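Local coordinates for RagB/SusD domain protein (Flavobacterium johnsoniae, PDB 5J90) that binds chitin and, as a SusD homolog, probably helps capture chitin chains at the cell surface for uptake through a partner outer-membrane transporter, at residues A[33-38]-A[98-103]; A[112-117]-A[181-186]; A[116-121]-A[197-202]. All blocks are in the same frame, centred on the assembly; numbering follows the deposited sequence.

Interaction 1: A[33-38]-A[98-103]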
ATOM      1  N   PHE A  33      20.142  29.176 -10.190  1.00 12.53           N
ATOM      2  CA  PHE A  33      19.229  29.248  -9.056  1.00 11.72           C
ATOM      3  C   PHE A  33      17.888  29.907  -9.361  1.00 12.52           C
ATOM      4  O   PHE A  33      16.848  29.459  -8.874  1.00 12.69           O
ATOM      5  CB  PHE A  33      19.914  29.894  -7.849  1.00 11.61           C
ATOM      6  CG  PHE A  33      20.896  28.986  -7.174  1.00 12.23           C
ATOM      7  CD1 PHE A  33      22.225  28.962  -7.566  1.00 14.12           C
ATOM      8  CD2 PHE A  33      20.484  28.138  -6.157  1.00 12.64           C
ATOM      9  CE1 PHE A  33      23.126  28.114  -6.949  1.00 13.84           C
ATOM     10  CE2 PHE A  33      21.381  27.289  -5.532  1.00 13.20           C
ATOM     11  CZ  PHE A  33      22.708  27.275  -5.928  1.00 13.40           C
ATOM     12  N   ALA A  34      17.891  30.955 -10.186  1.00 12.62           N
ATOM     13  CA  ALA A  34      16.658  31.686 -10.456  1.00 12.67           C
ATOM     14  C   ALA A  34      15.528  30.810 -11.002  1.00 12.30           C
ATOM     15  O   ALA A  34      14.399  30.899 -10.523  1.00 12.04           O
ATOM     16  CB  ALA A  34      16.924  32.890 -11.371  1.00 13.82           C
ATOM     17  N   PRO A  35      15.817  29.968 -12.010  1.00 12.58           N
ATOM     18  CA  PRO A  35      14.733  29.111 -12.515  1.00 12.50           C
ATOM     19  C   PRO A  35      14.254  28.083 -11.482  1.00 12.06           C
ATOM     20  O   PRO A  35      13.102  27.664 -11.563  1.00 12.71           O
ATOM     21  CB  PRO A  35      15.356  28.394 -13.719  1.00 13.48           C
ATOM     22  CG  PRO A  35      16.639  29.089 -14.011  1.00 21.77           C
ATOM     23  CD  PRO A  35      17.050  29.883 -12.814  1.00 13.36           C
ATOM     24  N   MET A  36      15.109  27.676 -10.548  1.00 11.56           N
ATOM     25  CA  MET A  36      14.643  26.811  -9.455  1.00 11.03           C
ATOM     26  C   MET A  36      13.663  27.575  -8.564  1.00 11.62           C
ATOM     27  O   MET A  36      12.542  27.122  -8.323  1.00 11.42           O
ATOM     28  CB  MET A  36      15.811  26.262  -8.634  1.00 10.65           C
ATOM     29  CG  MET A  36      16.811  25.485  -9.464  1.00 11.91           C
ATOM     30  SD  MET A  36      18.085  24.658  -8.476  1.00 12.29           S
ATOM     31  CE  MET A  36      17.127  23.291  -7.790  1.00 12.56           C
ATOM     32  N   PHE A  37      14.074  28.755  -8.100  1.00 10.55           N
ATOM     33  CA  PHE A  37      13.233  29.589  -7.247  1.00 10.57           C
ATOM     34  C   PHE A  37      11.900  29.931  -7.894  1.00  9.96           C
ATOM     35  O   PHE A  37      10.874  30.014  -7.217  1.00 11.22           O
ATOM     36  CB  PHE A  37      13.948  30.910  -6.926  1.00  9.88           C
ATOM     37  CG  PHE A  37      15.035  30.793  -5.886  1.00 11.69           C
ATOM     38  CD1 PHE A  37      14.777  30.246  -4.634  1.00 11.33           C
ATOM     39  CD2 PHE A  37      16.320  31.252  -6.158  1.00 11.71           C
ATOM     40  CE1 PHE A  37      15.782  30.166  -3.681  1.00 12.32           C
ATOM     41  CE2 PHE A  37      17.323  31.172  -5.210  1.00 12.20           C
ATOM     42  CZ  PHE A  37      17.055  30.625  -3.968  1.00 11.35           C
ATOM     43  N   ASN A  38      11.925  30.144  -9.208  1.00  9.81           N
ATOM     44  CA  ASN A  38      10.755  30.640  -9.923  1.00  8.98           C
ATOM     45  C   ASN A  38       9.808  29.552 -10.418  1.00  9.63           C
ATOM     46  O   ASN A  38       8.769  29.854 -11.001  1.00 10.76           O
ATOM     47  CB  ASN A  38      11.177  31.519 -11.109  1.00 10.97           C
ATOM     48  CG  ASN A  38      11.680  32.875 -10.673  1.00 13.38           C
ATOM     49  OD1 ASN A  38      11.262  33.402  -9.640  1.00 17.10           O
ATOM     50  ND2 ASN A  38      12.591  33.444 -11.451  1.00 15.74           N
ATOM     51  N   MET A  98      14.638  20.341 -11.834  1.00 11.12           N
ATOM     52  CA  MET A  98      15.561  19.217 -11.898  1.00 10.13           C
ATOM     53  C   MET A  98      16.782  19.505 -12.764  1.00  9.88           C
ATOM     54  O   MET A  98      17.904  19.195 -12.370  1.00 11.09           O
ATOM     55  CB  MET A  98      14.858  17.931 -12.353  1.00 10.05           C
ATOM     56  CG  MET A  98      15.702  16.686 -12.169  1.00  9.59           C
ATOM     57  SD  MET A  98      15.955  16.308 -10.414  1.00 11.11           S
ATOM     58  CE  MET A  98      16.843  14.756 -10.573  1.00 14.10           C
ATOM     59  N   PHE A  99      16.568  20.090 -13.940  1.00 11.33           N
ATOM     60  CA  PHE A  99      17.716  20.321 -14.807  1.00 12.05           C
ATOM     61  C   PHE A  99      18.750  21.222 -14.145  1.00 11.19           C
ATOM     62  O   PHE A  99      19.951  20.967 -14.222  1.00 11.61           O
ATOM     63  CB  PHE A  99      17.348  20.905 -16.168  1.00 14.46           C
ATOM     64  CG  PHE A  99      18.554  21.324 -16.946  1.00 16.45           C
ATOM     65  CD1 PHE A  99      19.327  20.378 -17.598  1.00 17.72           C
ATOM     66  CD2 PHE A  99      18.965  22.647 -16.959  1.00 17.35           C
ATOM     67  CE1 PHE A  99      20.469  20.747 -18.281  1.00 21.04           C
ATOM     68  CE2 PHE A  99      20.109  23.023 -17.648  1.00 16.90           C
ATOM     69  CZ  PHE A  99      20.861  22.072 -18.300  1.00 18.21           C
ATOM     70  N   ASN A 100      18.287  22.279 -13.492  1.00 12.75           N
ATOM     71  CA  ASN A 100      19.226  23.181 -12.857  1.00 12.87           C
ATOM     72  C   ASN A 100      19.902  22.594 -11.625  1.00 14.10           C
ATOM     73  O   ASN A 100      21.058  22.888 -11.354  1.00 13.07           O
ATOM     74  CB  ASN A 100      18.594  24.547 -12.603  1.00 12.84           C
ATOM     75  CG  ASN A 100      18.379  25.301 -13.888  1.00 14.47           C
ATOM     76  OD1 ASN A 100      19.341  25.688 -14.551  1.00 17.74           O
ATOM     77  ND2 ASN A 100      17.128  25.493 -14.264  1.00 13.02           N
ATOM     78  N   ALA A 101      19.202  21.728 -10.896  1.00 11.53           N
ATOM     79  CA  ALA A 101      19.848  21.012  -9.806  1.00 11.31           C
ATOM     80  C   ALA A 101      21.008  20.182 -10.350  1.00 10.68           C
ATOM     81  O   ALA A 101      22.099  20.165  -9.785  1.00 12.54           O
ATOM     82  CB  ALA A 101      18.842  20.112  -9.069  1.00 11.71           C
ATOM     83  N   TYR A 102      20.744  19.489 -11.451  1.00 12.13           N
ATOM     84  CA  TYR A 102      21.726  18.637 -12.107  1.00 12.96           C
ATOM     85  C   TYR A 102      22.910  19.466 -12.608  1.00 12.69           C
ATOM     86  O   TYR A 102      24.070  19.129 -12.364  1.00 15.02           O
ATOM     87  CB  TYR A 102      21.016  17.918 -13.257  1.00 14.07           C
ATOM     88  CG  TYR A 102      21.871  17.115 -14.208  1.00 15.82           C
ATOM     89  CD1 TYR A 102      22.410  15.898 -13.826  1.00 15.08           C
ATOM     90  CD2 TYR A 102      22.083  17.550 -15.510  1.00 18.76           C
ATOM     91  CE1 TYR A 102      23.168  15.137 -14.706  1.00 18.51           C
ATOM     92  CE2 TYR A 102      22.841  16.799 -16.398  1.00 18.08           C
ATOM     93  CZ  TYR A 102      23.375  15.596 -15.988  1.00 20.14           C
ATOM     94  OH  TYR A 102      24.132  14.841 -16.862  1.00 26.58           O
ATOM     95  N   ASP A 103      22.594  20.559 -13.297  1.00 13.32           N
ATOM     96  CA  ASP A 103      23.606  21.421 -13.899  1.00 15.56           C
ATOM     97  C   ASP A 103      24.469  22.069 -12.818  1.00 15.37           C
ATOM     98  O   ASP A 103      25.695  22.062 -12.907  1.00 15.31           O
ATOM     99  CB  ASP A 103      22.926  22.483 -14.768  1.00 14.74           C
ATOM    100  CG  ASP A 103      23.890  23.199 -15.699  1.00 18.01           C
ATOM    101  OD1 ASP A 103      24.801  22.545 -16.253  1.00 20.06           O
ATOM    102  OD2 ASP A 103      23.715  24.421 -15.886  1.00 20.29           O
TER
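Met36 and Pro35 of the short helix 33-37 rest against Asn100 and Ala101 on the long helix 83-108. The apolar part of the contact belongs to Met36. Its CG meets Asn100 CB at 3.7 Å, where the two side chains pass alongside, running opposite ways. Beyond that point the thioether bends at its last torsion (chi3 74°), which turns the methyl CE onto Ala101 CB at 3.8 Å and leaves SD 4.0 Å from Ala101 N. The small alanine thus gives the sulfur end a place close to the helix backbone.

The second group is polar against apolar. The Pro35 and Asn100 side chains cross at about a right angle, with Pro35 CB 3.4 Å and CG 3.6 Å from Asn100 ND2. Carbon offers ND2 no acceptor, so these are van der Waals contacts; ND2 is hydrogen-bonded to Asn96 O, one turn earlier, which ties the amide back to its own helix. Asn100 uses CB toward Met36 and ND2 toward Pro35. Met36 also touches Val97, Ile104 and Leu122, so it is buried between helices 83-108 and 113-134.

No hydrogen bond crosses the pair. The axes of the two short helical segments run roughly antiparallel (148°), 8.8 Å apart at closest approach: a one-turn N-terminal helix packed on the helical bundle of a SusD-like fold.

Interaction 2: A[112-117]-A[181-186]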
ATOM      1  N   TYR A 112      32.712  24.038  -5.448  1.00 22.98           N
ATOM      2  CA  TYR A 112      32.056  25.083  -4.672  1.00 23.50           C
ATOM      3  C   TYR A 112      30.899  24.462  -3.908  1.00 19.63           C
ATOM      4  O   TYR A 112      29.732  24.664  -4.253  1.00 17.55           O
ATOM      5  CB  TYR A 112      31.555  26.201  -5.585  1.00 22.20           C
ATOM      6  CG  TYR A 112      32.652  26.821  -6.418  1.00 30.28           C
ATOM      7  CD1 TYR A 112      32.901  26.381  -7.713  1.00 32.21           C
ATOM      8  CD2 TYR A 112      33.448  27.837  -5.905  1.00 33.67           C
ATOM      9  CE1 TYR A 112      33.910  26.947  -8.478  1.00 36.85           C
ATOM     10  CE2 TYR A 112      34.457  28.407  -6.660  1.00 36.27           C
ATOM     11  CZ  TYR A 112      34.683  27.959  -7.944  1.00 39.30           C
ATOM     12  OH  TYR A 112      35.690  28.527  -8.694  1.00 47.00           O
ATOM     13  N   ASP A 113      31.232  23.703  -2.871  1.00 16.87           N
ATOM     14  CA  ASP A 113      30.241  22.860  -2.210  1.00 14.93           C
ATOM     15  C   ASP A 113      29.151  23.622  -1.455  1.00 17.60           C
ATOM     16  O   ASP A 113      28.118  23.040  -1.129  1.00 16.14           O
ATOM     17  CB  ASP A 113      30.911  21.797  -1.334  1.00 17.18           C
ATOM     18  CG  ASP A 113      31.486  20.648  -2.154  1.00 19.67           C
ATOM     19  OD1 ASP A 113      30.859  20.262  -3.166  1.00 22.26           O
ATOM     20  OD2 ASP A 113      32.563  20.131  -1.792  1.00 25.25           O
ATOM     21  N   GLN A 114      29.351  24.913  -1.190  1.00 14.95           N
ATOM     22  CA  GLN A 114      28.277  25.691  -0.586  1.00 13.59           C
ATOM     23  C   GLN A 114      27.120  25.825  -1.575  1.00 15.96           C
ATOM     24  O   GLN A 114      25.951  25.682  -1.203  1.00 14.02           O
ATOM     25  CB  GLN A 114      28.761  27.066  -0.084  1.00 16.28           C
ATOM     26  CG  GLN A 114      29.034  28.118  -1.162  1.00 21.22           C
ATOM     27  CD  GLN A 114      30.420  28.011  -1.776  1.00 20.68           C
ATOM     28  OE1 GLN A 114      30.915  26.918  -2.046  1.00 22.08           O
ATOM     29  NE2 GLN A 114      31.056  29.158  -1.996  1.00 25.33           N
ATOM     30  N   PHE A 115      27.441  26.062  -2.843  1.00 13.68           N
ATOM     31  CA  PHE A 115      26.404  26.161  -3.868  1.00 14.02           C
ATOM     32  C   PHE A 115      25.782  24.796  -4.162  1.00 13.40           C
ATOM     33  O   PHE A 115      24.578  24.700  -4.410  1.00 12.24           O
ATOM     34  CB  PHE A 115      26.949  26.803  -5.146  1.00 14.99           C
ATOM     35  CG  PHE A 115      27.317  28.253  -4.982  1.00 16.51           C
ATOM     36  CD1 PHE A 115      26.336  29.219  -4.832  1.00 23.35           C
ATOM     37  CD2 PHE A 115      28.642  28.648  -4.977  1.00 25.39           C
ATOM     38  CE1 PHE A 115      26.671  30.554  -4.678  1.00 26.25           C
ATOM     39  CE2 PHE A 115      28.987  29.980  -4.821  1.00 26.29           C
ATOM     40  CZ  PHE A 115      28.001  30.931  -4.670  1.00 28.00           C
ATOM     41  N   TYR A 116      26.596  23.747  -4.131  1.00 12.01           N
ATOM     42  CA  TYR A 116      26.076  22.392  -4.294  1.00 11.97           C
ATOM     43  C   TYR A 116      25.062  22.089  -3.188  1.00 12.53           C
ATOM     44  O   TYR A 116      23.956  21.626  -3.457  1.00 11.37           O
ATOM     45  CB  TYR A 116      27.219  21.378  -4.286  1.00 13.78           C
ATOM     46  CG  TYR A 116      26.787  19.926  -4.328  1.00 12.55           C
ATOM     47  CD1 TYR A 116      25.851  19.479  -5.257  1.00 13.43           C
ATOM     48  CD2 TYR A 116      27.335  18.997  -3.455  1.00 16.12           C
ATOM     49  CE1 TYR A 116      25.468  18.142  -5.302  1.00 14.38           C
ATOM     50  CE2 TYR A 116      26.962  17.662  -3.493  1.00 15.79           C
ATOM     51  CZ  TYR A 116      26.025  17.244  -4.415  1.00 14.07           C
ATOM     52  OH  TYR A 116      25.648  15.916  -4.453  1.00 16.91           O
ATOM     53  N   ALA A 117      25.437  22.350  -1.944  1.00 11.75           N
ATOM     54  CA  ALA A 117      24.537  22.140  -0.812  1.00 11.34           C
ATOM     55  C   ALA A 117      23.210  22.881  -0.973  1.00 11.12           C
ATOM     56  O   ALA A 117      22.136  22.306  -0.773  1.00 11.71           O
ATOM     57  CB  ALA A 117      25.216  22.557   0.487  1.00 11.80           C
ATOM     58  N   ALA A 181      31.922  33.623   5.837  1.00 23.61           N
ATOM     59  CA  ALA A 181      30.892  34.532   5.341  1.00 22.33           C
ATOM     60  C   ALA A 181      30.156  33.953   4.138  1.00 19.41           C
ATOM     61  O   ALA A 181      30.761  33.310   3.281  1.00 20.65           O
ATOM     62  CB  ALA A 181      31.492  35.891   4.996  1.00 27.49           C
ATOM     63  N   SER A 182      28.848  34.193   4.080  1.00 19.22           N
ATOM     64  CA  SER A 182      28.033  33.710   2.966  1.00 20.57           C
ATOM     65  C   SER A 182      28.413  34.357   1.641  1.00 21.88           C
ATOM     66  O   SER A 182      28.743  35.542   1.585  1.00 23.29           O
ATOM     67  CB  SER A 182      26.549  33.960   3.223  1.00 18.32           C
ATOM     68  OG  SER A 182      25.786  33.586   2.081  1.00 15.94           O
ATOM     69  N   THR A 183      28.355  33.568   0.575  1.00 18.97           N
ATOM     70  CA  THR A 183      28.531  34.089  -0.771  1.00 22.05           C
ATOM     71  C   THR A 183      27.244  33.918  -1.579  1.00 18.75           C
ATOM     72  O   THR A 183      27.281  33.859  -2.809  1.00 22.88           O
ATOM     73  CB  THR A 183      29.704  33.399  -1.496  1.00 21.55           C
ATOM     74  OG1 THR A 183      29.581  31.975  -1.387  1.00 26.48           O
ATOM     75  CG2 THR A 183      31.029  33.826  -0.876  1.00 29.67           C
ATOM     76  N   PHE A 184      26.108  33.870  -0.883  1.00 17.29           N
ATOM     77  CA  PHE A 184      24.828  33.545  -1.521  1.00 16.73           C
ATOM     78  C   PHE A 184      23.782  34.666  -1.487  1.00 14.29           C
ATOM     79  O   PHE A 184      22.744  34.557  -2.129  1.00 15.05           O
ATOM     80  CB  PHE A 184      24.251  32.264  -0.892  1.00 16.01           C
ATOM     81  CG  PHE A 184      23.128  31.623  -1.682  1.00 14.60           C
ATOM     82  CD1 PHE A 184      23.330  31.172  -2.977  1.00 14.56           C
ATOM     83  CD2 PHE A 184      21.877  31.445  -1.106  1.00 13.32           C
ATOM     84  CE1 PHE A 184      22.296  30.560  -3.693  1.00 14.64           C
ATOM     85  CE2 PHE A 184      20.845  30.834  -1.813  1.00 14.49           C
ATOM     86  CZ  PHE A 184      21.053  30.404  -3.107  1.00 13.49           C
ATOM     87  N   GLU A 185      24.041  35.751  -0.759  1.00 15.93           N
ATOM     88  CA  GLU A 185      22.991  36.759  -0.595  1.00 15.41           C
ATOM     89  C   GLU A 185      22.453  37.325  -1.918  1.00 16.50           C
ATOM     90  O   GLU A 185      21.241  37.436  -2.097  1.00 17.75           O
ATOM     91  CB  GLU A 185      23.414  37.908   0.337  1.00 19.75           C
ATOM     92  CG  GLU A 185      22.294  38.923   0.515  1.00 18.64           C
ATOM     93  CD  GLU A 185      22.555  39.959   1.591  1.00 23.12           C
ATOM     94  OE1 GLU A 185      23.655  39.966   2.181  1.00 25.26           O
ATOM     95  OE2 GLU A 185      21.638  40.769   1.840  1.00 24.02           O
ATOM     96  N   SER A 186      23.347  37.662  -2.842  1.00 19.33           N
ATOM     97  CA  SER A 186      22.921  38.264  -4.106  1.00 18.42           C
ATOM     98  C   SER A 186      22.139  37.299  -5.000  1.00 18.15           C
ATOM     99  O   SER A 186      21.424  37.723  -5.907  1.00 21.63           O
ATOM    100  CB  SER A 186      24.114  38.852  -4.868  1.00 19.99           C
ATOM    101  OG  SER A 186      25.043  37.853  -5.242  1.00 23.61           O
TER
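Ser182 OG, just before the Thr183 and Phe184 that meet Phe115, is gripped by two backbone groups: it accepts from Phe184 N at 3.0 Å, closing an ST turn, and is also hydrogen-bonded to Gly194 O. The turn shapes the loop at Ser182 to Phe184, where it faces the first turn of helix 113-134. Phe115 and Thr183 share the larger part of the contact. Phe115 CZ lies 3.5 Å from Thr183 O and 3.8 Å from Thr183 OG1, the two side chains crossing at about a right angle. Its CE1 comes to the edge of the Phe184 ring, near that ring's plane, 3.8 Å from CD1. Phe184 carries its ring anti to its own backbone N (chi1 -165°), which sets CD1 beside Phe115. Gln114 CG approaches Thr183 OG1 at 3.9 Å and also covers one face of Phe115, off-centre toward the rim. With an alanine in place of Phe115, the Phe184 edge and the Thr183 carbonyl would probably lose their shared neighbour, opening a gap between loop and helix. The arrangement is a loop lying over the start of a helix, here the connection between helices 154-177 and 196-213 within the all-helical part of the SusD-like fold.

Interaction 3: A[116-121]-A[197-202]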
ATOM      1  N   TYR A 116      26.596  23.747  -4.131  1.00 12.01           N
ATOM      2  CA  TYR A 116      26.076  22.392  -4.294  1.00 11.97           C
ATOM      3  C   TYR A 116      25.062  22.089  -3.188  1.00 12.53           C
ATOM      4  O   TYR A 116      23.956  21.626  -3.457  1.00 11.37           O
ATOM      5  CB  TYR A 116      27.219  21.378  -4.286  1.00 13.78           C
ATOM      6  CG  TYR A 116      26.787  19.926  -4.328  1.00 12.55           C
ATOM      7  CD1 TYR A 116      25.851  19.479  -5.257  1.00 13.43           C
ATOM      8  CD2 TYR A 116      27.335  18.997  -3.455  1.00 16.12           C
ATOM      9  CE1 TYR A 116      25.468  18.142  -5.302  1.00 14.38           C
ATOM     10  CE2 TYR A 116      26.962  17.662  -3.493  1.00 15.79           C
ATOM     11  CZ  TYR A 116      26.025  17.244  -4.415  1.00 14.07           C
ATOM     12  OH  TYR A 116      25.648  15.916  -4.453  1.00 16.91           O
ATOM     13  N   ALA A 117      25.437  22.350  -1.944  1.00 11.75           N
ATOM     14  CA  ALA A 117      24.537  22.140  -0.812  1.00 11.34           C
ATOM     15  C   ALA A 117      23.210  22.881  -0.973  1.00 11.12           C
ATOM     16  O   ALA A 117      22.136  22.306  -0.773  1.00 11.71           O
ATOM     17  CB  ALA A 117      25.216  22.557   0.487  1.00 11.80           C
ATOM     18  N   LEU A 118      23.273  24.156  -1.346  1.00 11.45           N
ATOM     19  CA  LEU A 118      22.060  24.943  -1.497  1.00 10.42           C
ATOM     20  C   LEU A 118      21.198  24.377  -2.625  1.00 10.12           C
ATOM     21  O   LEU A 118      19.964  24.336  -2.513  1.00 10.97           O
ATOM     22  CB  LEU A 118      22.391  26.427  -1.726  1.00 11.93           C
ATOM     23  CG  LEU A 118      22.986  27.073  -0.472  1.00 11.23           C
ATOM     24  CD1 LEU A 118      23.754  28.347  -0.828  1.00 13.86           C
ATOM     25  CD2 LEU A 118      21.897  27.381   0.550  1.00 12.96           C
ATOM     26  N   SER A 119      21.839  23.929  -3.705  1.00 11.05           N
ATOM     27  CA  SER A 119      21.098  23.341  -4.823  1.00 10.70           C
ATOM     28  C   SER A 119      20.370  22.070  -4.389  1.00 10.61           C
ATOM     29  O   SER A 119      19.257  21.817  -4.855  1.00 10.06           O
ATOM     30  CB  SER A 119      21.996  23.070  -6.044  1.00 11.43           C
ATOM     31  OG  SER A 119      22.795  21.913  -5.881  1.00 12.67           O
ATOM     32  N   LEU A 120      20.976  21.294  -3.489  1.00 10.44           N
ATOM     33  CA  LEU A 120      20.340  20.068  -2.998  1.00 10.13           C
ATOM     34  C   LEU A 120      19.080  20.367  -2.189  1.00  9.65           C
ATOM     35  O   LEU A 120      18.064  19.676  -2.312  1.00  9.34           O
ATOM     36  CB  LEU A 120      21.315  19.238  -2.161  1.00 10.49           C
ATOM     37  CG  LEU A 120      22.447  18.551  -2.931  1.00  9.71           C
ATOM     38  CD1 LEU A 120      23.391  17.863  -1.959  1.00 11.70           C
ATOM     39  CD2 LEU A 120      21.876  17.556  -3.944  1.00 12.17           C
ATOM     40  N   ILE A 121      19.138  21.391  -1.345  1.00  9.65           N
ATOM     41  CA  ILE A 121      17.969  21.759  -0.555  1.00  8.73           C
ATOM     42  C   ILE A 121      16.821  22.200  -1.463  1.00  9.62           C
ATOM     43  O   ILE A 121      15.677  21.763  -1.301  1.00  9.52           O
ATOM     44  CB  ILE A 121      18.307  22.847   0.485  1.00  9.94           C
ATOM     45  CG1 ILE A 121      19.401  22.338   1.426  1.00 10.24           C
ATOM     46  CG2 ILE A 121      17.062  23.247   1.267  1.00 10.45           C
ATOM     47  CD1 ILE A 121      19.964  23.427   2.362  1.00 11.39           C
ATOM     48  N   GLU A 197      22.624  29.474   8.048  1.00 11.66           N
ATOM     49  CA  GLU A 197      21.933  28.903   9.198  1.00 12.14           C
ATOM     50  C   GLU A 197      20.425  28.776   8.946  1.00 12.08           C
ATOM     51  O   GLU A 197      19.817  27.773   9.336  1.00 10.78           O
ATOM     52  CB  GLU A 197      22.214  29.748  10.446  1.00 12.70           C
ATOM     53  CG  GLU A 197      21.562  29.220  11.712  1.00 13.83           C
ATOM     54  CD  GLU A 197      21.819  30.104  12.916  1.00 19.51           C
ATOM     55  OE1 GLU A 197      22.795  30.889  12.886  1.00 23.00           O
ATOM     56  OE2 GLU A 197      21.036  30.022  13.883  1.00 17.76           O
ATOM     57  N   SER A 198      19.830  29.766   8.276  1.00 10.72           N
ATOM     58  CA  SER A 198      18.404  29.713   7.969  1.00 10.53           C
ATOM     59  C   SER A 198      18.101  28.649   6.915  1.00 10.55           C
ATOM     60  O   SER A 198      17.060  27.991   6.967  1.00 10.33           O
ATOM     61  CB  SER A 198      17.908  31.074   7.503  1.00 10.93           C
ATOM     62  OG  SER A 198      18.050  32.014   8.556  1.00 14.62           O
ATOM     63  N   TRP A 199      19.013  28.477   5.965  1.00  9.30           N
ATOM     64  CA  TRP A 199      18.883  27.414   4.983  1.00 10.05           C
ATOM     65  C   TRP A 199      18.974  26.032   5.644  1.00 10.18           C
ATOM     66  O   TRP A 199      18.242  25.111   5.271  1.00 10.07           O
ATOM     67  CB  TRP A 199      19.917  27.596   3.869  1.00 10.74           C
ATOM     68  CG  TRP A 199      19.432  28.544   2.806  1.00  9.59           C
ATOM     69  CD1 TRP A 199      19.644  29.896   2.739  1.00 10.75           C
ATOM     70  CD2 TRP A 199      18.632  28.205   1.670  1.00 10.72           C
ATOM     71  NE1 TRP A 199      19.031  30.411   1.621  1.00 10.47           N
ATOM     72  CE2 TRP A 199      18.398  29.395   0.950  1.00 10.53           C
ATOM     73  CE3 TRP A 199      18.091  27.006   1.188  1.00 10.75           C
ATOM     74  CZ2 TRP A 199      17.651  29.422  -0.227  1.00 10.76           C
ATOM     75  CZ3 TRP A 199      17.348  27.035   0.019  1.00 11.54           C
ATOM     76  CH2 TRP A 199      17.136  28.235  -0.673  1.00 11.71           C
ATOM     77  N   VAL A 200      19.848  25.878   6.632  1.00 10.45           N
ATOM     78  CA  VAL A 200      19.957  24.600   7.332  1.00 10.27           C
ATOM     79  C   VAL A 200      18.691  24.337   8.144  1.00  9.41           C
ATOM     80  O   VAL A 200      18.165  23.219   8.138  1.00  9.10           O
ATOM     81  CB  VAL A 200      21.210  24.534   8.236  1.00  9.64           C
ATOM     82  CG1 VAL A 200      21.175  23.279   9.113  1.00 10.60           C
ATOM     83  CG2 VAL A 200      22.476  24.568   7.389  1.00 11.75           C
ATOM     84  N   ARG A 201      18.169  25.367   8.801  1.00  8.63           N
ATOM     85  CA  ARG A 201      16.956  25.227   9.592  1.00  8.44           C
ATOM     86  C   ARG A 201      15.781  24.838   8.688  1.00  9.16           C
ATOM     87  O   ARG A 201      14.924  24.027   9.075  1.00  9.49           O
ATOM     88  CB  ARG A 201      16.692  26.525  10.377  1.00  9.42           C
ATOM     89  CG  ARG A 201      15.563  26.441  11.383  1.00 10.69           C
ATOM     90  CD  ARG A 201      15.580  27.641  12.340  1.00 10.81           C
ATOM     91  NE  ARG A 201      16.756  27.644  13.208  1.00 11.00           N
ATOM     92  CZ  ARG A 201      17.730  28.551  13.169  1.00 12.76           C
ATOM     93  NH1 ARG A 201      17.697  29.548  12.288  1.00 11.56           N
ATOM     94  NH2 ARG A 201      18.741  28.466  14.024  1.00 12.75           N
ATOM     95  N   PHE A 202      15.745  25.395   7.478  1.00  9.33           N
ATOM     96  CA  PHE A 202      14.736  24.998   6.498  1.00  8.40           C
ATOM     97  C   PHE A 202      14.939  23.530   6.119  1.00  8.43           C
ATOM     98  O   PHE A 202      13.984  22.747   6.146  1.00  9.20           O
ATOM     99  CB  PHE A 202      14.766  25.905   5.257  1.00  9.35           C
ATOM    100  CG  PHE A 202      13.951  25.376   4.098  1.00  8.93           C
ATOM    101  CD1 PHE A 202      12.631  24.976   4.275  1.00  9.12           C
ATOM    102  CD2 PHE A 202      14.508  25.276   2.832  1.00 10.43           C
ATOM    103  CE1 PHE A 202      11.881  24.477   3.211  1.00  8.99           C
ATOM    104  CE2 PHE A 202      13.759  24.783   1.766  1.00  9.81           C
ATOM    105  CZ  PHE A 202      12.458  24.391   1.957  1.00 10.85           C
TER
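Leu118 sets its CD2 methyl over one face of the Trp199 indole, the CH-pi contact at the centre of this helix pair. The methyl carbon lies 3.7 Å from the centroid of the five-membered ring and 22° off its normal, offset toward the rim, so that CG and CD2 of Trp199 are its nearest atoms, the former at 3.5 Å. The two side chains cross at about a right angle.

The remaining contacts run through Ile121 and are apolar apart from its approach to a carbonyl oxygen. Its CG1 branch stands beside the backbone N (chi1 -59°), which leaves CG2 to reach between two rings: it lies at the indole edge, near the plane, 3.9 Å from Trp199 CE3, and approaches Phe202 CD2 at 3.6 Å. The other branch ends with CD1 at 3.8 Å from Trp199 O, so Ile121 touches both side chain and backbone of the tryptophan. Phe202 also stacks on Phe244, and Trp199 has Tyr192 edge-to-face.

Polar bonds stay within each helix or point out of the pair. Ser119 OG donates to Tyr116 O at 2.7 Å, and that carbonyl also accepts from Leu120 N. Arg201 NH2 bridges to Glu197 OE2 at 2.8 Å, in the guanidinium plane, while its NE bonds to Phe234 O. The buried indole NE1 finds its acceptor in Asp188 OD2, a bond that probably helps fix the rotation of the ring.

The segment axes are inclined at 36° and come no nearer than 10.8 Å, bridged by large side chains. With no hydrogen bond or salt bridge across, shape fit and dispersion probably account for most of the attraction between these two segments, while the indole N-H is satisfied by Asp188, outside them.

Along the chain, interaction 1 closes before interactions 2 and 3 open; helix 83-108, which carries its second segment, is followed by helix 113-134, where the other two start, sharing Tyr116 and Ala117. Their centres lie about 9 Å apart, and that of interaction 1 about 15 Å from interaction 2 and 14 Å from interaction 3, all on one side of the chain's centre. Phe33 packs with Phe184 and against Leu118 CB, Phe37 reaches Trp199, and Phe184 CG meets Leu118 CD1 at 3.4 Å. Helix 113-134 therefore links helix 33-37, the 181-186 loop and helix 196-213 through touching apolar side chains, part of the helical framework of this chitin-binding SusD homolog.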